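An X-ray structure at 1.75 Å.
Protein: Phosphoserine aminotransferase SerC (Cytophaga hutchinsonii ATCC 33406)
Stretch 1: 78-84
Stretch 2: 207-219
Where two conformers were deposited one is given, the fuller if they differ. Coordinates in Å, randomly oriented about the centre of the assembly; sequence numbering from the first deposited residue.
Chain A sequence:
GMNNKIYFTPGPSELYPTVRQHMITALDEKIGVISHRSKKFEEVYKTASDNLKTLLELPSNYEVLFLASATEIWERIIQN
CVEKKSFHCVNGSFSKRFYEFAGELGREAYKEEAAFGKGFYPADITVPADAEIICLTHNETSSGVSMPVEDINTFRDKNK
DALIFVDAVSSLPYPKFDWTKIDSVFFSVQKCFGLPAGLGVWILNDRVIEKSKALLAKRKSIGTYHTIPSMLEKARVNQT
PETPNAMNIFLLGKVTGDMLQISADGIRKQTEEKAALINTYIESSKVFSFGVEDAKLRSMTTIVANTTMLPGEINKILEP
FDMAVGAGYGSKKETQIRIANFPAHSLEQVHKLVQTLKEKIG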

# COMPACT_ATOMS: atom_id res chain seq x y z
N ILE A 78 6.38 15.96 3.95
CA ILE A 78 7.44 16.58 4.77
C ILE A 78 8.82 16.22 4.20
O ILE A 78 9.71 17.09 4.08
CB ILE A 78 7.28 16.21 6.26
CG1 ILE A 78 5.92 16.70 6.78
CG2 ILE A 78 8.39 16.86 7.10
CD1 ILE A 78 5.50 16.03 8.10
N GLN A 79 8.99 14.97 3.81
CA GLN A 79 10.30 14.57 3.24
C GLN A 79 10.68 15.26 1.97
O GLN A 79 11.85 15.60 1.74
CB GLN A 79 10.35 13.05 3.00
CG GLN A 79 10.30 12.24 4.30
CD GLN A 79 10.08 10.74 4.05
OE1 GLN A 79 9.54 10.34 3.02
NE2 GLN A 79 10.50 9.91 5.01
N ASN A 80 9.69 15.44 1.11
CA ASN A 80 9.91 16.06 -0.21
C ASN A 80 9.88 17.56 -0.26
O ASN A 80 10.48 18.16 -1.15
CB ASN A 80 8.88 15.56 -1.21
CG ASN A 80 9.20 14.16 -1.74
OD1 ASN A 80 9.94 14.00 -2.74
ND2 ASN A 80 8.57 13.13 -1.12
N CYS A 81 9.25 18.18 0.73
CA CYS A 81 8.95 19.60 0.62
C CYS A 81 9.31 20.52 1.77
O CYS A 81 9.10 21.72 1.67
CB CYS A 81 7.47 19.80 0.31
SG CYS A 81 6.85 18.88 -1.14
N VAL A 82 9.87 19.98 2.83
CA VAL A 82 10.22 20.79 3.98
C VAL A 82 11.66 20.60 4.39
O VAL A 82 12.08 19.51 4.76
CB VAL A 82 9.34 20.48 5.24
CG1 VAL A 82 9.70 21.49 6.40
CG2 VAL A 82 7.81 20.54 4.90
N GLU A 83 12.42 21.67 4.30
CA GLU A 83 13.82 21.63 4.73
C GLU A 83 13.90 21.80 6.24
O GLU A 83 14.57 21.02 6.94
CB GLU A 83 14.66 22.72 4.05
CG GLU A 83 16.15 22.57 4.38
CD GLU A 83 17.03 23.54 3.61
OE1 GLU A 83 16.50 24.37 2.87
OE2 GLU A 83 18.26 23.46 3.73
N LYS A 84 13.20 22.80 6.74
CA LYS A 84 13.28 23.17 8.15
C LYS A 84 11.95 23.31 8.90
O LYS A 84 11.77 22.74 9.98
CB LYS A 84 14.04 24.50 8.26
CG LYS A 84 15.45 24.44 7.68
CD LYS A 84 16.22 25.73 7.81
CE LYS A 84 17.61 25.56 7.24
NZ LYS A 84 18.29 24.36 7.84
N ARG A 207 4.58 23.87 -8.39
CA ARG A 207 5.33 24.51 -7.28
C ARG A 207 5.84 23.45 -6.28
O ARG A 207 6.97 23.50 -5.75
CB ARG A 207 4.47 25.57 -6.58
CG ARG A 207 4.02 26.70 -7.51
CD ARG A 207 3.30 27.80 -6.82
NE ARG A 207 4.16 28.47 -5.85
CZ ARG A 207 3.96 28.48 -4.53
NH1 ARG A 207 2.91 27.92 -3.97
NH2 ARG A 207 4.84 29.10 -3.76
N VAL A 208 4.99 22.46 -6.04
CA VAL A 208 5.34 21.39 -5.13
C VAL A 208 6.49 20.56 -5.72
O VAL A 208 7.49 20.28 -5.06
CB VAL A 208 4.11 20.49 -4.83
CG1 VAL A 208 4.52 19.34 -3.91
CG2 VAL A 208 2.98 21.31 -4.13
N ILE A 209 6.34 20.23 -7.00
CA ILE A 209 7.34 19.43 -7.74
C ILE A 209 8.69 20.16 -7.71
O ILE A 209 9.73 19.61 -7.39
CB ILE A 209 6.87 19.17 -9.19
CG1 ILE A 209 5.63 18.22 -9.18
CG2 ILE A 209 8.01 18.57 -10.05
CD1 ILE A 209 4.78 18.27 -10.45
N GLU A 210 8.64 21.45 -7.99
CA GLU A 210 9.88 22.23 -8.06
C GLU A 210 10.57 22.34 -6.71
O GLU A 210 11.80 22.33 -6.62
CB GLU A 210 9.66 23.61 -8.66
CG GLU A 210 9.42 23.50 -10.16
CD GLU A 210 10.51 22.68 -10.93
OE1 GLU A 210 11.75 22.89 -10.71
OE2 GLU A 210 10.12 21.83 -11.79
N LYS A 211 9.78 22.39 -5.65
CA LYS A 211 10.38 22.47 -4.31
C LYS A 211 11.16 21.18 -4.03
O LYS A 211 12.27 21.22 -3.50
CB LYS A 211 9.31 22.74 -3.22
CG LYS A 211 9.87 22.70 -1.78
CD LYS A 211 10.87 23.83 -1.47
CE LYS A 211 11.41 23.76 -0.04
NZ LYS A 211 10.40 24.11 0.97
N SER A 212 10.58 20.04 -4.38
CA SER A 212 11.26 18.77 -4.14
C SER A 212 12.58 18.69 -4.90
O SER A 212 13.63 18.22 -4.39
CB SER A 212 10.35 17.56 -4.43
OG SER A 212 10.16 17.34 -5.80
N LYS A 213 12.54 19.15 -6.14
CA LYS A 213 13.75 19.17 -6.98
C LYS A 213 14.82 20.11 -6.40
O LYS A 213 16.02 19.80 -6.44
CB LYS A 213 13.40 19.55 -8.43
CG LYS A 213 12.63 18.43 -9.12
CD LYS A 213 11.93 18.86 -10.38
CE LYS A 213 12.84 19.22 -11.46
NZ LYS A 213 11.99 19.71 -12.58
N ALA A 214 14.38 21.23 -5.86
CA ALA A 214 15.31 22.20 -5.22
C ALA A 214 15.99 21.60 -3.98
O ALA A 214 17.18 21.79 -3.75
CB ALA A 214 14.57 23.51 -4.85
N LEU A 215 15.24 20.86 -3.18
CA LEU A 215 15.82 20.23 -1.97
C LEU A 215 16.81 19.15 -2.34
O LEU A 215 17.89 19.05 -1.76
CB LEU A 215 14.75 19.60 -1.10
CG LEU A 215 13.91 20.59 -0.34
CD1 LEU A 215 12.96 19.80 0.60
CD2 LEU A 215 14.82 21.56 0.43
N LEU A 216 16.45 18.37 -3.35
CA LEU A 216 17.34 17.30 -3.83
C LEU A 216 18.63 17.93 -4.35
O LEU A 216 19.72 17.43 -4.10
CB LEU A 216 16.67 16.44 -4.92
CG LEU A 216 17.49 15.24 -5.43
CD1 LEU A 216 17.79 14.29 -4.32
CD2 LEU A 216 16.78 14.53 -6.56
N ALA A 217 18.50 19.03 -5.07
CA ALA A 217 19.67 19.73 -5.63
C ALA A 217 20.60 20.25 -4.54
O ALA A 217 21.82 20.35 -4.76
CB ALA A 217 19.23 20.85 -6.55
N LYS A 218 20.04 20.54 -3.38
CA LYS A 218 20.80 21.06 -2.23
C LYS A 218 21.50 19.91 -1.55
O LYS A 218 22.05 20.06 -0.47
CB LYS A 218 19.89 21.72 -1.18
CG LYS A 218 19.25 23.01 -1.62
CD LYS A 218 18.60 23.78 -0.46
CE LYS A 218 19.63 24.28 0.55
NZ LYS A 218 19.03 25.21 1.55
N ARG A 219 21.45 18.77 -2.21
CA ARG A 219 22.07 17.53 -1.70
C ARG A 219 21.39 16.96 -0.46
O ARG A 219 22.01 16.29 0.35
CB ARG A 219 23.57 17.70 -1.45
CG ARG A 219 24.35 17.97 -2.74
CD ARG A 219 25.88 17.88 -2.54

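The carbonyl of Asn80 faces a neighbouring helix yet finds no conventional hydrogen-bond donor there; its closest approach is to carbon, with Asn80 O 3.1 Å from Ser212 CA and an angle of 140° at the hydrogen. Such CA-H...O contacts arise where backbones pack tightly, and here the CA atoms of Asn80 and Ser212 lie 5.0 Å apart. The hydroxyl of Ser212 is turned back to its own helix, where OG donates to Ile209 O at 2.8 Å.

The next carbonyl illustrates the general principle that a helix end exposes backbone acceptors which side chains can satisfy. Val82 is the first residue to leave helical geometry, and just before it Cys81 O accepts a hydrogen bond from Lys211 NZ at 2.8 Å. Apolar packing accompanies this polar link, with Cys81 SG meeting Val208 CG1 at 3.6 Å. Leu215, directed toward the first stretch, brings CD1 to 3.5 Å from Asn80 O, a van der Waals contact that gives the carbonyl no hydrogen bond, and CD2 to 3.8 Å from Glu83 CB.

Beyond the helix ends, charge joins the two stretches. Lys218 NZ forms a salt bridge with Glu83 OE2 at 2.9 Å, supplemented by a weak hydrogen bond to Glu83 OE1 at 3.0 Å, so the ammonium group engages both carboxylate oxygens.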